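Local coordinates for cGAS/DncV-like nucleotidyltransferase in E. coli homolog (Elizabethkingia meningoseptica ATCC 13253 = NBRC 12535, PDB 6E0N), which synthesizes cyclic nucleotide second messengers in response to phage infection, as the nucleotidyltransferase of a CBASS antiviral system, at residues V15-D20 with R51-V56; S60-V65 with N131-D136. All coordinates share one frame; numbering follows the deposited sequence.

Interaction 1 of 2, residues V15-D20 with R51-V56. With GTP (guanosine-5'-triphosphate), chain D.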
loop_
_atom_site.group_PDB
_atom_site.type_symbol
_atom_site.label_atom_id
_atom_site.label_comp_id
_atom_site.label_asym_id
_atom_site.label_seq_id
_atom_site.Cartn_x
_atom_site.Cartn_y
_atom_site.Cartn_z
ATOM N N VAL A 15 -3.431 -5.179 12.881
ATOM C CA VAL A 15 -4.669 -4.877 13.591
ATOM C C VAL A 15 -5.842 -5.410 12.778
ATOM O O VAL A 15 -6.563 -6.307 13.230
ATOM C CB VAL A 15 -4.790 -3.370 13.885
ATOM C CG1 VAL A 15 -6.067 -3.075 14.638
ATOM C CG2 VAL A 15 -3.578 -2.896 14.686
ATOM N N SER A 16 -6.035 -4.885 11.572
ATOM C CA SER A 16 -7.065 -5.374 10.664
ATOM C C SER A 16 -6.442 -6.354 9.679
ATOM O O SER A 16 -5.339 -6.125 9.179
ATOM C CB SER A 16 -7.686 -4.221 9.874
ATOM O OG SER A 16 -8.207 -3.218 10.727
ATOM N N THR A 17 -7.155 -7.441 9.391
ATOM C CA THR A 17 -6.681 -8.413 8.412
ATOM C C THR A 17 -7.858 -8.979 7.623
ATOM O O THR A 17 -9.028 -8.740 7.936
ATOM C CB THR A 17 -5.924 -9.580 9.064
ATOM O OG1 THR A 17 -6.855 -10.409 9.775
ATOM C CG2 THR A 17 -4.850 -9.078 10.018
ATOM N N THR A 18 -7.526 -9.761 6.590
ATOM C CA THR A 18 -8.540 -10.377 5.740
ATOM C C THR A 18 -9.334 -11.464 6.454
ATOM O O THR A 18 -10.304 -11.974 5.886
ATOM C CB THR A 18 -7.874 -10.970 4.494
ATOM O OG1 THR A 18 -6.781 -11.812 4.886
ATOM C CG2 THR A 18 -7.358 -9.869 3.585
ATOM N N GLU A 19 -8.937 -11.841 7.670
ATOM C CA GLU A 19 -9.723 -12.764 8.478
ATOM C C GLU A 19 -10.895 -12.083 9.170
ATOM O O GLU A 19 -11.791 -12.781 9.657
ATOM C CB GLU A 19 -8.832 -13.435 9.527
ATOM C CG GLU A 19 -7.688 -14.234 8.934
ATOM C CD GLU A 19 -8.167 -15.326 7.996
ATOM O OE1 GLU A 19 -8.973 -16.178 8.429
ATOM O OE2 GLU A 19 -7.748 -15.319 6.818
ATOM N N ASP A 20 -10.919 -10.751 9.209
ATOM C CA ASP A 20 -11.988 -10.037 9.890
ATOM C C ASP A 20 -13.296 -10.215 9.133
ATOM O O ASP A 20 -13.341 -10.075 7.909
ATOM C CB ASP A 20 -11.648 -8.548 9.973
ATOM C CG ASP A 20 -10.428 -8.274 10.826
ATOM O OD1 ASP A 20 -10.089 -9.121 11.677
ATOM O OD2 ASP A 20 -9.813 -7.198 10.651
ATOM N N ARG A 51 -3.675 -6.559 1.545
ATOM C CA ARG A 51 -2.924 -7.509 0.730
ATOM C C ARG A 51 -1.552 -7.781 1.335
ATOM O O ARG A 51 -1.128 -8.935 1.448
ATOM C CB ARG A 51 -2.776 -6.952 -0.686
ATOM C CG ARG A 51 -1.954 -7.821 -1.629
ATOM C CD ARG A 51 -2.717 -9.067 -2.044
ATOM N NE ARG A 51 -1.879 -10.004 -2.793
ATOM C CZ ARG A 51 -1.668 -9.947 -4.105
ATOM N NH1 ARG A 51 -2.223 -8.988 -4.838
ATOM N NH2 ARG A 51 -0.898 -10.853 -4.685
ATOM N N ASN A 52 -0.844 -6.728 1.723
ATOM C CA ASN A 52 0.511 -6.840 2.242
ATOM C C ASN A 52 0.551 -7.085 3.745
ATOM O O ASN A 52 1.635 -7.300 4.294
ATOM C CB ASN A 52 1.291 -5.573 1.885
ATOM C CG ASN A 52 1.211 -5.244 0.402
ATOM O OD1 ASN A 52 1.390 -6.114 -0.448
ATOM N ND2 ASN A 52 0.931 -3.986 0.089
ATOM N N ASN A 53 -0.601 -7.069 4.413
ATOM C CA ASN A 53 -0.702 -7.341 5.850
ATOM C C ASN A 53 0.054 -6.299 6.673
ATOM O O ASN A 53 0.854 -6.627 7.553
ATOM C CB ASN A 53 -0.249 -8.760 6.196
ATOM C CG ASN A 53 -0.786 -9.232 7.535
ATOM O OD1 ASN A 53 -1.834 -8.778 7.992
ATOM N ND2 ASN A 53 -0.063 -10.141 8.175
ATOM N N THR A 54 -0.231 -5.026 6.400
ATOM C CA THR A 54 0.436 -3.921 7.082
ATOM C C THR A 54 -0.544 -2.983 7.778
ATOM O O THR A 54 -0.204 -1.827 8.043
ATOM C CB THR A 54 1.307 -3.139 6.098
ATOM O OG1 THR A 54 0.488 -2.626 5.039
ATOM C CG2 THR A 54 2.385 -4.031 5.504
ATOM N N ASN A 55 -1.744 -3.457 8.093
ATOM C CA ASN A 55 -2.740 -2.624 8.752
ATOM C C ASN A 55 -2.403 -2.427 10.224
ATOM O O ASN A 55 -2.059 -3.382 10.931
ATOM C CB ASN A 55 -4.116 -3.276 8.651
ATOM C CG ASN A 55 -4.809 -2.981 7.340
ATOM O OD1 ASN A 55 -4.885 -1.829 6.913
ATOM N ND2 ASN A 55 -5.318 -4.023 6.690
ATOM N N VAL A 56 -2.516 -1.189 10.690
ATOM C CA VAL A 56 -2.239 -0.874 12.087
ATOM C C VAL A 56 -3.385 -0.082 12.706
ATOM O O VAL A 56 -3.261 0.447 13.817
ATOM C CB VAL A 56 -0.907 -0.117 12.239
ATOM C CG1 VAL A 56 0.239 -0.924 11.651
ATOM C CG2 VAL A 56 -0.997 1.255 11.573
HETATM P PG GTP D . 3.543 -11.319 10.968
HETATM O O1G GTP D . 4.074 -10.258 11.900
HETATM O O2G GTP D . 3.998 -11.011 9.560
HETATM O O3G GTP D . 4.019 -12.685 11.414
HETATM O O3B GTP D . 1.930 -11.226 11.008
HETATM P PB GTP D . 0.877 -12.439 10.891
HETATM O O1B GTP D . -0.520 -11.903 11.064
HETATM O O2B GTP D . 1.177 -13.511 11.902
HETATM O O3A GTP D . 1.030 -12.977 9.383
HETATM P PA GTP D . 1.607 -14.427 9.028
HETATM O O1A GTP D . 2.554 -14.924 10.099
HETATM O O2A GTP D . 2.314 -14.369 7.693
HETATM O "O5'" GTP D . 0.356 -15.418 8.876
HETATM C "C5'" GTP D . -0.464 -15.357 7.738
HETATM C "C4'" GTP D . -1.475 -16.481 7.852
HETATM O "O4'" GTP D . -0.911 -17.696 7.329
HETATM C "C3'" GTP D . -1.888 -16.795 9.297
HETATM O "O3'" GTP D . -3.254 -17.126 9.311
HETATM C "C2'" GTP D . -1.053 -18.025 9.700
HETATM O "O2'" GTP D . -1.718 -18.835 10.605
HETATM C "C1'" GTP D . -0.851 -18.725 8.344
HETATM N N9 GTP D . 0.357 -19.526 8.200
HETATM C C8 GTP D . 1.292 -19.747 9.153
HETATM N N7 GTP D . 2.230 -20.572 8.642
HETATM C C5 GTP D . 1.877 -20.899 7.377
HETATM C C6 GTP D . 2.475 -21.701 6.413
HETATM O O6 GTP D . 3.535 -22.282 6.650
HETATM N N1 GTP D . 1.870 -21.848 5.183
HETATM C C2 GTP D . 0.681 -21.196 4.918
HETATM N N2 GTP D . 0.107 -21.340 3.732
HETATM N N3 GTP D . 0.091 -20.398 5.878
HETATM C C4 GTP D . 0.685 -20.252 7.089
HETATM O O HOH W 1 -2.798 -6.285 8.127
HETATM O O HOH W 2 -4.493 -8.956 5.898
#
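Val15 N donates to Asn55 O at 3.0 Å, a backbone bond. The carbonyl of Ser16 is gripped twice. The amide of Asn55 reaches it with ND2, 3.3 Å from Ser16 O, from well above the carbonyl plane; the bond is long and bent (141° at the hydrogen). Water 1 donates to the same Ser16 O and to Asn53 OD1, and it accepts from Asn55 N. This water bridges the two segments. Asn55 CG lies beside its own backbone N (chi1 -83°), which turns the amide toward Ser16. Its OD1 is hydrogen-bonded to Ser49 OG, and Ser16 OG to Arg57 O.

Farther along, Thr17 and Asn53 lie side by side, with Thr17 CG2 3.6 Å from Asn53 OD1. The ND2 end of the Asn53 amide faces the phosphates of GTP (chain D), with a weak hydrogen bond to O1B at 3.4 Å. Residues 17-20 form a type I turn, and Thr17 OG1 accepts from Glu19 N in an ST turn. Asp20 OD2 accepts from Thr17 N at 3.0 Å. Val15 CG2 rests on the backbone of Val56, 3.4 Å from its carbonyl carbon.

Arg51 and Asn52 end the run from Gly48 that probably binds GTP, and Asn52 touches the GTP at the magnesium site. The contact joins the loop between helices 5-11 and 21-38 to the end of helix 48-52 and the loop beyond it. Val56 turns from Val15 to pack on helix 188-205, which also sends Lys190, Arg194 and Lys197 to the carbonyls of Asn52, Asn53 and Thr54.

Interaction 2 of 2, residues S60-V65 with N131-D136. With MG (magnesium ion), chain E; APC (diphosphomethylphosphonic acid adenosyl ester), chain B; GTP (guanosine-5'-triphosphate), chain C.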
loop_
_atom_site.group_PDB
_atom_site.type_symbol
_atom_site.label_atom_id
_atom_site.label_comp_id
_atom_site.label_asym_id
_atom_site.label_seq_id
_atom_site.Cartn_x
_atom_site.Cartn_y
_atom_site.Cartn_z
ATOM N N SER A 60 -9.877 -0.714 9.192
ATOM C CA SER A 60 -9.250 0.012 8.097
ATOM C C SER A 60 -9.966 -0.261 6.778
ATOM O O SER A 60 -10.576 -1.316 6.579
ATOM C CB SER A 60 -7.786 -0.406 7.958
ATOM O OG SER A 60 -7.040 -0.087 9.119
ATOM N N ASP A 61 -9.868 0.702 5.864
ATOM C CA ASP A 61 -10.442 0.540 4.535
ATOM C C ASP A 61 -9.635 -0.478 3.733
ATOM O O ASP A 61 -8.411 -0.579 3.868
ATOM C CB ASP A 61 -10.423 1.871 3.781
ATOM C CG ASP A 61 -11.160 2.979 4.512
ATOM O OD1 ASP A 61 -11.844 2.690 5.513
ATOM O OD2 ASP A 61 -11.048 4.147 4.081
ATOM N N VAL A 62 -10.331 -1.228 2.878
ATOM C CA VAL A 62 -9.713 -2.252 2.040
ATOM C C VAL A 62 -9.691 -1.767 0.597
ATOM O O VAL A 62 -10.649 -1.146 0.121
ATOM C CB VAL A 62 -10.433 -3.612 2.167
ATOM C CG1 VAL A 62 -11.899 -3.502 1.768
ATOM C CG2 VAL A 62 -9.727 -4.671 1.323
ATOM N N ASP A 63 -8.588 -2.052 -0.097
ATOM C CA ASP A 63 -8.394 -1.643 -1.484
ATOM C C ASP A 63 -8.669 -2.840 -2.385
ATOM O O ASP A 63 -7.882 -3.790 -2.423
ATOM C CB ASP A 63 -6.973 -1.125 -1.681
ATOM C CG ASP A 63 -6.643 0.021 -0.747
ATOM O OD1 ASP A 63 -7.453 0.967 -0.664
ATOM O OD2 ASP A 63 -5.585 -0.030 -0.082
ATOM N N ILE A 64 -9.783 -2.783 -3.109
ATOM C CA ILE A 64 -10.214 -3.852 -4.000
ATOM C C ILE A 64 -9.958 -3.391 -5.427
ATOM O O ILE A 64 -10.583 -2.436 -5.901
ATOM C CB ILE A 64 -11.694 -4.201 -3.791
ATOM C CG1 ILE A 64 -11.940 -4.602 -2.338
ATOM C CG2 ILE A 64 -12.113 -5.304 -4.746
ATOM C CD1 ILE A 64 -13.405 -4.757 -1.979
ATOM N N VAL A 65 -9.051 -4.071 -6.119
ATOM C CA VAL A 65 -8.722 -3.735 -7.499
ATOM C C VAL A 65 -9.652 -4.498 -8.431
ATOM O O VAL A 65 -9.865 -5.705 -8.262
ATOM C CB VAL A 65 -7.252 -4.062 -7.809
ATOM C CG1 VAL A 65 -6.913 -3.633 -9.235
ATOM C CG2 VAL A 65 -6.322 -3.394 -6.810
ATOM N N ASN A 131 -21.639 -3.702 9.588
ATOM C CA ASN A 131 -21.270 -5.070 9.251
ATOM C C ASN A 131 -20.228 -5.187 8.149
ATOM O O ASN A 131 -19.909 -6.310 7.741
ATOM C CB ASN A 131 -22.517 -5.862 8.834
ATOM C CG ASN A 131 -23.520 -6.006 9.955
ATOM O OD1 ASN A 131 -23.148 -6.175 11.115
ATOM N ND2 ASN A 131 -24.804 -5.938 9.617
ATOM N N ARG A 132 -19.691 -4.081 7.644
ATOM C CA ARG A 132 -18.671 -4.178 6.611
ATOM C C ARG A 132 -17.780 -2.948 6.651
ATOM O O ARG A 132 -18.248 -1.840 6.932
ATOM C CB ARG A 132 -19.280 -4.350 5.210
ATOM C CG ARG A 132 -19.968 -3.137 4.667
ATOM C CD ARG A 132 -20.348 -3.277 3.159
ATOM N NE ARG A 132 -20.755 -1.961 2.676
ATOM C CZ ARG A 132 -22.003 -1.601 2.413
ATOM N NH1 ARG A 132 -23.000 -2.471 2.525
ATOM N NH2 ARG A 132 -22.250 -0.362 2.022
ATOM N N ILE A 133 -16.491 -3.160 6.367
ATOM C CA ILE A 133 -15.563 -2.046 6.293
ATOM C C ILE A 133 -15.806 -1.253 5.015
ATOM O O ILE A 133 -16.443 -1.717 4.061
ATOM C CB ILE A 133 -14.105 -2.530 6.377
ATOM C CG1 ILE A 133 -13.786 -3.489 5.225
ATOM C CG2 ILE A 133 -13.844 -3.204 7.713
ATOM C CD1 ILE A 133 -12.329 -3.951 5.203
ATOM N N THR A 134 -15.300 -0.024 5.007
ATOM C CA THR A 134 -15.273 0.772 3.793
ATOM C C THR A 134 -14.265 0.184 2.820
ATOM O O THR A 134 -13.236 -0.375 3.213
ATOM C CB THR A 134 -14.886 2.211 4.128
ATOM O OG1 THR A 134 -15.914 2.799 4.935
ATOM C CG2 THR A 134 -14.685 3.029 2.868
ATOM N N ALA A 135 -14.581 0.297 1.537
ATOM C CA ALA A 135 -13.714 -0.207 0.487
ATOM C C ALA A 135 -13.459 0.879 -0.544
ATOM O O ALA A 135 -14.358 1.657 -0.877
ATOM C CB ALA A 135 -14.334 -1.420 -0.219
ATOM N N ASP A 136 -12.228 0.923 -1.044
ATOM C CA ASP A 136 -11.869 1.705 -2.216
ATOM C C ASP A 136 -11.787 0.725 -3.383
ATOM O O ASP A 136 -10.934 -0.168 -3.388
ATOM C CB ASP A 136 -10.529 2.410 -2.006
ATOM C CG ASP A 136 -10.624 3.546 -1.022
ATOM O OD1 ASP A 136 -11.754 3.933 -0.665
ATOM O OD2 ASP A 136 -9.562 4.057 -0.611
HETATM MG MG MG E . -5.145 1.078 1.749
HETATM P PG APC B . -9.543 12.359 -3.098
HETATM O O1G APC B . -9.620 11.925 -1.653
HETATM O O2G APC B . -10.884 12.175 -3.771
HETATM O O3G APC B . -9.141 13.813 -3.156
HETATM P PB APC B . -8.233 9.881 -3.556
HETATM O O1B APC B . -8.850 9.478 -2.269
HETATM O O2B APC B . -8.574 8.989 -4.692
HETATM O O3B APC B . -8.417 11.461 -3.882
HETATM P PA APC B . -6.124 8.172 -2.132
HETATM O O1A APC B . -7.098 8.171 -0.997
HETATM O O2A APC B . -4.686 8.253 -1.577
HETATM C C3A APC B . -6.490 9.663 -3.215
HETATM O "O5'" APC B . -6.181 6.848 -3.106
HETATM C "C5'" APC B . -7.428 6.246 -3.214
HETATM C "C4'" APC B . -7.185 4.732 -3.440
HETATM O "O4'" APC B . -6.659 4.566 -4.616
HETATM C "C3'" APC B . -6.159 4.233 -2.406
HETATM O "O3'" APC B . -6.805 3.599 -1.395
HETATM C "C2'" APC B . -5.273 3.259 -3.200
HETATM O "O2'" APC B . -5.750 1.859 -2.968
HETATM C "C1'" APC B . -5.406 3.569 -4.456
HETATM N N9 APC B . -4.204 4.259 -4.904
HETATM C C8 APC B . -3.713 5.492 -4.685
HETATM N N7 APC B . -2.553 5.608 -5.345
HETATM C C5 APC B . -2.322 4.446 -5.976
HETATM C C6 APC B . -1.296 4.010 -6.790
HETATM N N6 APC B . -0.079 4.621 -7.281
HETATM N N1 APC B . -1.315 2.787 -7.295
HETATM C C2 APC B . -2.345 1.962 -7.014
HETATM N N3 APC B . -3.349 2.393 -6.221
HETATM C C4 APC B . -3.337 3.624 -5.702
HETATM P PG GTP C . -2.921 2.253 4.259
HETATM O O1G GTP C . -3.022 1.698 5.663
HETATM O O2G GTP C . -2.611 3.728 4.340
HETATM O O3G GTP C . -4.223 2.039 3.519
HETATM O O3B GTP C . -1.693 1.518 3.521
HETATM P PB GTP C . -1.812 0.824 2.077
HETATM O O1B GTP C . -3.190 0.239 1.860
HETATM O O2B GTP C . -0.730 -0.224 1.984
HETATM O O3A GTP C . -1.495 1.961 0.987
HETATM P PA GTP C . -2.647 2.711 0.145
HETATM O O1A GTP C . -4.019 2.475 0.736
HETATM O O2A GTP C . -2.334 4.185 0.061
HETATM O "O5'" GTP C . -2.553 2.055 -1.317
HETATM C "C5'" GTP C . -2.828 0.699 -1.489
HETATM C "C4'" GTP C . -1.812 0.097 -2.431
HETATM O "O4'" GTP C . -1.769 0.894 -3.629
HETATM C "C3'" GTP C . -0.364 -0.033 -1.938
HETATM O "O3'" GTP C . -0.101 -1.252 -1.332
HETATM C "C2'" GTP C . 0.426 0.071 -3.267
HETATM O "O2'" GTP C . 0.568 -1.218 -3.798
HETATM C "C1'" GTP C . -0.452 0.967 -4.158
HETATM N N9 GTP C . 0.092 2.329 -4.080
HETATM C C8 GTP C . -0.367 3.350 -3.296
HETATM N N7 GTP C . 0.414 4.434 -3.508
HETATM C C5 GTP C . 1.358 4.115 -4.425
HETATM C C6 GTP C . 2.397 4.836 -5.001
HETATM O O6 GTP C . 2.585 6.009 -4.688
HETATM N N1 GTP C . 3.217 4.223 -5.928
HETATM C C2 GTP C . 3.000 2.905 -6.276
HETATM N N2 GTP C . 3.788 2.306 -7.164
HETATM N N3 GTP C . 1.974 2.193 -5.699
HETATM C C4 GTP C . 1.165 2.790 -4.791
HETATM O O HOH W 3 -13.399 0.987 7.078
HETATM O O HOH W 4 -5.868 -0.591 2.872
HETATM O O HOH W 5 -6.918 2.020 1.588
#
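Asp63 OD1 has several close partners: the O3' hydroxyl of the ATP analogue APC lies 2.8 Å away, and water 5 is also beside it. That hydroxyl is also 2.9 Å from Asp136 OD2, so it sits between two carboxylates. Asp63 OD2 binds magnesium at 2.2 Å. Three phosphate oxygens of GTP (chain C) and waters 4 and 5 complete six-fold coordination. Asp61, probably also a magnesium ligand, does not bind the ion here with its carboxylate; its carbonyl takes a bond from water 4.

Asp63 and Asp136 lie on neighbouring parallel strands, the usual metal-site arrangement of the nucleotidyltransferase fold. Val62 N donates to Thr134 O, Asp136 N to Val62 O at 2.9 Å, and Ile64 N to Asp136 O. These bonds set Asp63 beside Asp136. Gln125 NE2 holds Asp136 OD1.

Asp61 runs alongside Thr134, its OD1 3.4 Å from Thr134 CB, and water 3 links that oxygen to Thr134 N. On the side of Val62 and Ala135, the side chains of Val62 and Ile133 cross at about a right angle. Val62 CG1 and Ile133 CD1 meet tightly at 3.5 Å. Ala135 CB lies against Val62 CG1, and Ile64 CD1 also touches Ala135 CB.

How the interactions relate
Interaction 2 is the more buried contact and lies in the central sheet. Interaction 1 is partly buried, with Val15 exposed, and joins a loop to the end of helix 48-52 and the loop after it. They follow one another along the chain, as helix 48-52 is succeeded by strand 62-68. They touch where Ser60 meets Ser16 and Asn55. Their chemistry differs. Residues 60-65 and 131-136 pair by regular strand bonds, with carboxylates at magnesium and nucleotide on one face and aliphatic packing on the other. Residues 15-20 and 51-56 rely on irregular backbone and amide bonds and a bridging water. GTP (chain D) meets interaction 1, while the GTP at magnesium is reached by both. Only interaction 2 supplies a metal ligand.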